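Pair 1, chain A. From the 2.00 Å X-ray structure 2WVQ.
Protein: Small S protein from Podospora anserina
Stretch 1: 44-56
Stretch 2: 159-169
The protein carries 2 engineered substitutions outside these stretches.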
# COMPACT_ATOMS: atom_id res chain seq x y z
N ARG A 44 4.80 21.96 5.20
CA ARG A 44 4.82 20.92 6.23
C ARG A 44 4.86 19.50 5.65
O ARG A 44 5.62 18.67 6.12
CB ARG A 44 3.65 21.08 7.21
CG ARG A 44 3.59 20.07 8.37
CD ARG A 44 2.14 20.02 8.93
NE ARG A 44 1.58 18.66 8.97
CZ ARG A 44 1.94 17.69 9.84
NH1 ARG A 44 2.90 17.90 10.77
NH2 ARG A 44 1.36 16.49 9.76
N CYS A 45 4.02 19.22 4.64
CA CYS A 45 3.99 17.88 4.02
C CYS A 45 5.32 17.50 3.34
O CYS A 45 5.74 16.34 3.38
CB CYS A 45 2.81 17.80 3.03
SG CYS A 45 1.22 17.69 3.91
N GLN A 46 5.97 18.48 2.70
CA GLN A 46 7.29 18.28 2.11
C GLN A 46 8.33 17.96 3.20
O GLN A 46 9.06 16.99 3.05
CB GLN A 46 7.72 19.49 1.28
CG GLN A 46 9.12 19.36 0.65
CD GLN A 46 9.22 18.21 -0.33
OE1 GLN A 46 8.58 18.22 -1.37
NE2 GLN A 46 10.03 17.19 0.02
N LEU A 47 8.34 18.73 4.30
CA LEU A 47 9.23 18.42 5.43
C LEU A 47 8.99 17.03 6.05
O LEU A 47 9.95 16.38 6.48
CB LEU A 47 9.21 19.54 6.50
CG LEU A 47 9.78 20.92 6.07
CD1 LEU A 47 9.49 22.00 7.07
CD2 LEU A 47 11.28 20.88 5.76
N ARG A 48 7.72 16.58 6.14
CA ARG A 48 7.36 15.23 6.62
C ARG A 48 7.99 14.14 5.73
O ARG A 48 8.53 13.14 6.25
CB ARG A 48 5.84 15.01 6.66
CG ARG A 48 5.01 15.96 7.44
CD ARG A 48 4.80 15.52 8.88
NE ARG A 48 4.05 14.27 9.01
CZ ARG A 48 3.84 13.65 10.18
NH1 ARG A 48 4.33 14.16 11.31
NH2 ARG A 48 3.14 12.51 10.22
N LEU A 49 7.92 14.33 4.41
CA LEU A 49 8.63 13.48 3.44
C LEU A 49 10.18 13.49 3.58
O LEU A 49 10.82 12.42 3.52
CB LEU A 49 8.24 13.90 2.01
CG LEU A 49 7.55 13.03 0.94
CD1 LEU A 49 6.71 11.80 1.41
CD2 LEU A 49 6.76 13.92 -0.01
N ASP A 50 10.77 14.67 3.75
CA ASP A 50 12.23 14.80 3.92
C ASP A 50 12.69 14.10 5.20
O ASP A 50 13.78 13.53 5.24
CB ASP A 50 12.69 16.28 3.97
CG ASP A 50 12.28 17.10 2.72
OD1 ASP A 50 12.20 18.34 2.86
OD2 ASP A 50 12.09 16.56 1.60
N ILE A 51 11.88 14.18 6.25
CA ILE A 51 12.15 13.51 7.52
C ILE A 51 12.06 11.99 7.43
O ILE A 51 12.92 11.31 8.01
CB ILE A 51 11.31 14.08 8.68
CG1 ILE A 51 11.79 15.49 9.03
CG2 ILE A 51 11.39 13.19 9.93
CD1 ILE A 51 10.75 16.27 9.79
N ALA A 52 11.07 11.46 6.72
CA ALA A 52 10.98 10.01 6.49
C ALA A 52 12.19 9.51 5.70
O ALA A 52 12.74 8.41 5.99
CB ALA A 52 9.67 9.62 5.76
N LYS A 53 12.61 10.31 4.72
CA LYS A 53 13.81 10.00 3.94
C LYS A 53 15.05 10.08 4.84
O LYS A 53 15.95 9.25 4.73
CB LYS A 53 13.94 10.96 2.76
CG LYS A 53 15.15 10.72 1.88
CD LYS A 53 15.38 11.90 0.90
CE LYS A 53 16.06 11.36 -0.37
NZ LYS A 53 16.53 12.44 -1.26
N ALA A 54 15.10 11.06 5.73
CA ALA A 54 16.27 11.22 6.65
C ALA A 54 16.35 10.03 7.61
O ALA A 54 17.44 9.56 7.97
CB ALA A 54 16.17 12.55 7.45
N ARG A 55 15.19 9.54 8.03
CA ARG A 55 15.16 8.49 9.02
C ARG A 55 15.53 7.12 8.42
O ARG A 55 16.23 6.30 9.08
CB ARG A 55 13.82 8.45 9.73
CG ARG A 55 13.87 7.57 10.96
CD ARG A 55 12.52 7.07 11.32
NE ARG A 55 12.55 5.91 12.20
CZ ARG A 55 11.47 5.19 12.49
NH1 ARG A 55 10.28 5.52 11.96
NH2 ARG A 55 11.56 4.14 13.29
N LEU A 56 15.08 6.90 7.18
CA LEU A 56 15.44 5.73 6.39
C LEU A 56 16.97 5.76 6.13
O LEU A 56 17.69 4.76 6.36
CB LEU A 56 14.66 5.69 5.06
CG LEU A 56 14.95 4.57 4.02
CD1 LEU A 56 14.68 3.19 4.54
CD2 LEU A 56 14.22 4.75 2.65
N SER A 159 -2.45 10.01 -0.21
CA SER A 159 -1.30 9.39 -0.85
C SER A 159 0.01 9.73 -0.12
O SER A 159 0.92 8.88 -0.03
CB SER A 159 -1.21 9.87 -2.31
OG SER A 159 -2.29 9.38 -3.10
N LEU A 160 0.14 10.98 0.34
CA LEU A 160 1.32 11.45 1.08
C LEU A 160 1.38 10.78 2.44
O LEU A 160 2.42 10.25 2.84
CB LEU A 160 1.27 12.97 1.26
CG LEU A 160 2.30 13.86 2.00
CD1 LEU A 160 2.56 13.55 3.46
CD2 LEU A 160 3.59 13.98 1.24
N GLU A 161 0.25 10.80 3.15
CA GLU A 161 0.12 10.13 4.45
C GLU A 161 0.44 8.64 4.34
O GLU A 161 1.16 8.11 5.18
CB GLU A 161 -1.27 10.32 5.06
CG GLU A 161 -1.57 11.74 5.55
CD GLU A 161 -0.51 12.32 6.50
OE1 GLU A 161 -0.41 13.57 6.55
OE2 GLU A 161 0.21 11.55 7.18
N LYS A 162 -0.09 7.99 3.30
CA LYS A 162 0.21 6.57 3.06
C LYS A 162 1.71 6.32 2.94
O LYS A 162 2.19 5.38 3.52
CB LYS A 162 -0.53 6.04 1.84
CG LYS A 162 -0.43 4.54 1.65
CD LYS A 162 -1.80 3.99 1.12
CE LYS A 162 -1.81 3.82 -0.40
NZ LYS A 162 -3.14 4.14 -1.07
N ILE A 163 2.44 7.14 2.19
CA ILE A 163 3.90 7.01 2.09
C ILE A 163 4.59 7.27 3.43
O ILE A 163 5.43 6.47 3.85
CB ILE A 163 4.53 7.95 1.01
CG1 ILE A 163 4.07 7.51 -0.38
CG2 ILE A 163 6.11 7.97 1.16
CD1 ILE A 163 4.72 8.24 -1.49
N VAL A 164 4.27 8.39 4.06
CA VAL A 164 4.95 8.81 5.27
C VAL A 164 4.76 7.80 6.39
O VAL A 164 5.76 7.36 7.00
CB VAL A 164 4.53 10.26 5.70
CG1 VAL A 164 4.83 10.49 7.14
CG2 VAL A 164 5.26 11.31 4.80
N ASP A 165 3.50 7.41 6.62
CA ASP A 165 3.10 6.46 7.64
C ASP A 165 3.65 5.05 7.43
O ASP A 165 4.14 4.43 8.37
CB ASP A 165 1.56 6.39 7.78
CG ASP A 165 0.93 7.70 8.28
OD1 ASP A 165 -0.33 7.79 8.33
OD2 ASP A 165 1.68 8.66 8.62
N GLN A 166 3.54 4.53 6.22
CA GLN A 166 4.11 3.22 5.91
C GLN A 166 5.65 3.21 5.95
O GLN A 166 6.23 2.22 6.40
CB GLN A 166 3.59 2.70 4.58
CG GLN A 166 2.10 2.38 4.60
CD GLN A 166 1.76 1.12 3.83
OE1 GLN A 166 0.82 1.12 3.02
NE2 GLN A 166 2.50 0.03 4.09
N VAL A 167 6.31 4.28 5.49
CA VAL A 167 7.80 4.34 5.59
C VAL A 167 8.25 4.33 7.05
O VAL A 167 9.20 3.62 7.37
CB VAL A 167 8.48 5.44 4.70
CG1 VAL A 167 10.01 5.58 4.99
CG2 VAL A 167 8.30 5.13 3.17
N ALA A 168 7.56 5.06 7.92
CA ALA A 168 7.86 5.11 9.36
C ALA A 168 7.74 3.73 9.99
O ALA A 168 8.63 3.30 10.72
CB ALA A 168 6.94 6.13 10.11
N ARG A 169 6.65 3.03 9.67
CA ARG A 169 6.44 1.66 10.12
C ARG A 169 7.49 0.68 9.58
O ARG A 169 7.96 -0.19 10.29
CB ARG A 169 5.01 1.15 9.85
CG ARG A 169 3.88 1.97 10.53
CD ARG A 169 4.31 2.62 11.84
NE ARG A 169 3.85 4.02 11.88
CZ ARG A 169 4.46 5.02 12.51
NH1 ARG A 169 5.60 4.82 13.18
NH2 ARG A 169 3.93 6.24 12.46
O HOH W 1 2.40 13.54 7.04

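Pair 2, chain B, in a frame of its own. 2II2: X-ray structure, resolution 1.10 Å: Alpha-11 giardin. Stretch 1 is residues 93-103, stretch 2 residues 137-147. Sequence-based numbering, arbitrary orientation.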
# COMPACT_ATOMS: atom_id res chain seq x y z
N ASP B 93 8.56 7.85 6.42
CA ASP B 93 7.94 6.54 6.64
C ASP B 93 8.06 5.79 5.31
O ASP B 93 7.22 5.94 4.38
CB ASP B 93 6.47 6.70 7.01
CG ASP B 93 5.75 5.37 7.21
OD1 ASP B 93 6.36 4.33 6.90
OD2 ASP B 93 4.59 5.37 7.65
N PHE B 94 9.15 5.04 5.16
CA PHE B 94 9.36 4.32 3.93
C PHE B 94 8.27 3.29 3.67
O PHE B 94 7.98 2.99 2.50
CB PHE B 94 10.73 3.63 3.91
CG PHE B 94 11.86 4.57 3.65
CD1 PHE B 94 12.84 4.75 4.61
CD2 PHE B 94 11.96 5.28 2.46
CE1 PHE B 94 13.93 5.61 4.38
CE2 PHE B 94 13.04 6.15 2.22
CZ PHE B 94 14.02 6.31 3.19
N ARG B 95 7.68 2.72 4.72
CA ARG B 95 6.64 1.72 4.46
C ARG B 95 5.51 2.35 3.61
O ARG B 95 5.03 1.75 2.65
CB ARG B 95 6.06 1.15 5.75
CG ARG B 95 7.03 0.32 6.54
CD ARG B 95 6.31 -0.35 7.70
NE ARG B 95 7.16 -1.31 8.39
CZ ARG B 95 8.10 -0.99 9.28
NH1 ARG B 95 8.30 0.27 9.63
NH2 ARG B 95 8.83 -1.95 9.84
N ALA B 96 5.12 3.57 4.00
CA ALA B 96 4.01 4.26 3.34
C ALA B 96 4.42 4.72 1.93
O ALA B 96 3.65 4.60 0.97
CB ALA B 96 3.53 5.44 4.16
N ILE B 97 5.64 5.27 1.79
CA ILE B 97 6.09 5.69 0.45
C ILE B 97 6.16 4.48 -0.49
O ILE B 97 5.71 4.54 -1.63
CB ILE B 97 7.47 6.41 0.52
CG1 ILE B 97 7.41 7.63 1.45
CG2 ILE B 97 7.89 6.81 -0.88
CD1 ILE B 97 8.78 8.15 1.89
N HIS B 98 6.71 3.38 0.01
CA HIS B 98 6.83 2.18 -0.78
C HIS B 98 5.48 1.67 -1.24
O HIS B 98 5.29 1.28 -2.40
CB HIS B 98 7.53 1.08 0.02
CG HIS B 98 8.99 1.31 0.19
ND1 HIS B 98 9.73 0.60 1.10
CD2 HIS B 98 9.84 2.17 -0.42
CE1 HIS B 98 10.99 1.02 1.05
NE2 HIS B 98 11.08 1.95 0.12
N ASP B 99 4.51 1.64 -0.33
CA ASP B 99 3.17 1.17 -0.71
C ASP B 99 2.66 1.95 -1.93
O ASP B 99 2.09 1.40 -2.89
CB ASP B 99 2.16 1.34 0.45
CG ASP B 99 2.41 0.40 1.61
OD1 ASP B 99 3.22 -0.54 1.47
OD2 ASP B 99 1.81 0.57 2.70
N VAL B 100 2.85 3.26 -1.89
CA VAL B 100 2.38 4.13 -2.94
C VAL B 100 3.13 3.98 -4.26
O VAL B 100 2.48 3.92 -5.29
CB VAL B 100 2.38 5.60 -2.50
CG1 VAL B 100 2.15 6.54 -3.68
CG2 VAL B 100 1.33 5.80 -1.42
N VAL B 101 4.46 3.98 -4.22
CA VAL B 101 5.22 4.02 -5.46
C VAL B 101 5.60 2.66 -6.01
O VAL B 101 5.86 2.55 -7.21
CB VAL B 101 6.50 4.94 -5.38
CG1 VAL B 101 6.09 6.36 -4.90
CG2 VAL B 101 7.61 4.36 -4.52
N LEU B 102 5.64 1.63 -5.16
CA LEU B 102 5.98 0.30 -5.63
C LEU B 102 4.77 -0.44 -6.18
O LEU B 102 4.90 -1.26 -7.09
CB LEU B 102 6.66 -0.52 -4.53
CG LEU B 102 7.98 0.05 -3.96
CD1 LEU B 102 8.55 -0.91 -2.98
CD2 LEU B 102 9.01 0.34 -5.06
N ILE B 103 3.59 -0.17 -5.65
CA ILE B 103 2.39 -0.86 -6.09
C ILE B 103 1.64 0.06 -7.03
O ILE B 103 0.61 0.67 -6.68
CB ILE B 103 1.53 -1.35 -4.90
CG1 ILE B 103 2.43 -2.13 -3.91
CG2 ILE B 103 0.42 -2.24 -5.40
CD1 ILE B 103 1.68 -2.62 -2.70
N ALA B 137 18.64 0.34 0.60
CA ALA B 137 17.71 -0.24 -0.38
C ALA B 137 16.39 0.53 -0.37
O ALA B 137 15.84 0.81 -1.42
CB ALA B 137 17.48 -1.71 -0.08
N ALA B 138 15.91 0.87 0.83
CA ALA B 138 14.64 1.60 0.93
C ALA B 138 14.65 2.91 0.16
O ALA B 138 13.69 3.23 -0.54
CB ALA B 138 14.29 1.86 2.38
N SER B 139 15.75 3.64 0.27
CA SER B 139 15.88 4.90 -0.46
C SER B 139 15.98 4.72 -1.97
O SER B 139 15.31 5.44 -2.73
CB SER B 139 17.04 5.73 0.06
OG SER B 139 18.30 5.09 -0.12
N TYR B 140 16.79 3.76 -2.41
CA TYR B 140 16.87 3.45 -3.82
C TYR B 140 15.52 3.02 -4.38
O TYR B 140 15.19 3.37 -5.51
CB TYR B 140 17.94 2.40 -4.15
CG TYR B 140 19.30 3.00 -4.21
CD1 TYR B 140 20.17 2.93 -3.13
CD2 TYR B 140 19.72 3.69 -5.34
CE1 TYR B 140 21.43 3.52 -3.17
CE2 TYR B 140 20.99 4.29 -5.39
CZ TYR B 140 21.83 4.19 -4.30
OH TYR B 140 23.07 4.79 -4.34
N LEU B 141 14.73 2.26 -3.63
CA LEU B 141 13.40 1.85 -4.12
C LEU B 141 12.56 3.07 -4.42
O LEU B 141 11.86 3.10 -5.44
CB LEU B 141 12.71 0.98 -3.09
CG LEU B 141 13.19 -0.48 -3.05
CD1 LEU B 141 12.85 -1.12 -1.70
CD2 LEU B 141 12.56 -1.25 -4.21
N CYS B 142 12.62 4.08 -3.54
CA CYS B 142 11.79 5.27 -3.74
C CYS B 142 12.15 5.96 -5.06
O CYS B 142 11.28 6.26 -5.90
CB CYS B 142 11.92 6.27 -2.60
SG CYS B 142 11.26 5.64 -1.04
N HIS B 143 13.44 6.24 -5.23
CA HIS B 143 13.89 6.98 -6.41
C HIS B 143 13.71 6.19 -7.70
O HIS B 143 13.22 6.69 -8.72
CB HIS B 143 15.36 7.36 -6.27
CG HIS B 143 15.62 8.46 -5.29
ND1 HIS B 143 16.05 9.71 -5.69
CD2 HIS B 143 15.57 8.49 -3.94
CE1 HIS B 143 16.25 10.46 -4.62
NE2 HIS B 143 15.98 9.75 -3.54
N LEU B 144 14.18 4.94 -7.69
CA LEU B 144 14.17 4.17 -8.94
C LEU B 144 12.75 3.78 -9.36
O LEU B 144 12.46 3.71 -10.55
CB LEU B 144 15.10 2.95 -8.90
CG LEU B 144 16.58 3.28 -8.71
CD1 LEU B 144 17.42 2.00 -8.75
CD2 LEU B 144 17.11 4.32 -9.69
N ALA B 145 11.86 3.59 -8.39
CA ALA B 145 10.47 3.29 -8.73
C ALA B 145 9.86 4.36 -9.62
O ALA B 145 9.07 4.05 -10.53
CB ALA B 145 9.61 3.15 -7.45
N ILE B 146 10.18 5.61 -9.36
CA ILE B 146 9.59 6.68 -10.14
C ILE B 146 10.42 7.08 -11.37
O ILE B 146 9.89 7.68 -12.29
CB ILE B 146 9.11 7.87 -9.26
CG1 ILE B 146 10.29 8.60 -8.62
CG2 ILE B 146 8.02 7.40 -8.22
CD1 ILE B 146 9.87 9.96 -7.98
N ARG B 147 11.71 6.72 -11.41
CA ARG B 147 12.59 7.08 -12.52
C ARG B 147 12.67 6.04 -13.62
O ARG B 147 12.83 6.40 -14.78
CB ARG B 147 14.00 7.34 -12.00
CG ARG B 147 14.19 8.67 -11.31
CD ARG B 147 15.51 8.75 -10.56
NE ARG B 147 16.64 8.10 -11.24
CZ ARG B 147 17.75 7.69 -10.63
NH1 ARG B 147 17.92 7.86 -9.32
NH2 ARG B 147 18.71 7.10 -11.34
O HOH W 2 5.92 4.36 -9.12

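Both pairs bring two helices together side by side, running in nearly the same direction. The angle between their N-to-C directions is 24° in pair 1 and 26° in pair 2. The axes approach to 9.7 Å and 9.5 Å. Over 14 central residues the backbones superpose with an RMSD of 0.5 Å. The buried surface is 557 Å² in pair 1 and 459 Å² in pair 2.

The matched positions include C45(A) with F94(B), R48(A) with I97(B), L49(A) with H98(B) and A52(A) with V101(B). On the second helix, L160(A) matches A138(B), E161(A) matches S139(B), I163(A) matches L141(B), V164(A) matches C142(B), and V167(A) matches A145(B).

The first contact exchanges large and small residues. In pair 1 the bulk is on the second helix: L160(A) CG lies 4.1 Å from C45(A) CB. In pair 2 it is on the first helix. The ring of F94(B) lays one face against A138(B), with F94(B) CG 3.9 Å from A138(B) CB. The edge of the same ring meets C142(B), with F94(B) CD2 3.6 Å from C142(B) SG.

The same exchange recurs at the matched positions A52(A)/V101(B) and V167(A)/A145(B). In pair 1 the small A52(A) meets the larger V167(A), with A52(A) CB 4.1 Å from V167(A) CG1. In pair 2 the larger V101(B) meets the small A145(B), with V101(B) CG2 3.7 Å from A145(B) CB.

Between these contacts, L49(A) and H98(B) both start sideways, but their ends come nearer to the other helix. L49(A) makes purely apolar contacts. Its CD2 is 3.4 Å from L160(A) CD2, and its CD1 is 3.7 Å from V164(A) CG2 and 3.9 Å from I163(A) CG2. H98(B) adds a polar link. Its NE2 donates a hydrogen bond to A138(B) O at 3.0 Å, with a nearly straight angle of 174°. The acceptor lies at the ring edge, where the N-H points. L141(B) CD1 makes an off-centre CH-pi contact with the same ring, 4.3 Å from its centroid.

R48(A) and I97(B) differ in chemistry. I97(B) packs its CG2 3.6 Å from C142(B) SG. R48(A) instead passes V164(A), with R48(A) NH2 4.1 Å from V164(A) CG1, and its guanidinium lies near two acids. Its NH2 is 4.3 Å from E161(A) OE2 and 4.4 Å from D165(A) OD2, too far for salt bridges. Water 1 connects the helices here: it accepts from R48(A) NE at 2.7 Å and donates a weak hydrogen bond to E161(A) OE1 at 2.9 Å.

Each pair has a further polar link toward the C-terminal end. In pair 1, R55(A) NH1 donates a weak hydrogen bond to A168(A) O at 3.0 Å; the angle is only 122°. In pair 2, water 2 donates to V101(B) O at 2.6 Å and weakly to A145(B) O at 3.5 Å. Thus similar backbones are joined by different mixtures of apolar packing, direct hydrogen bonds and water.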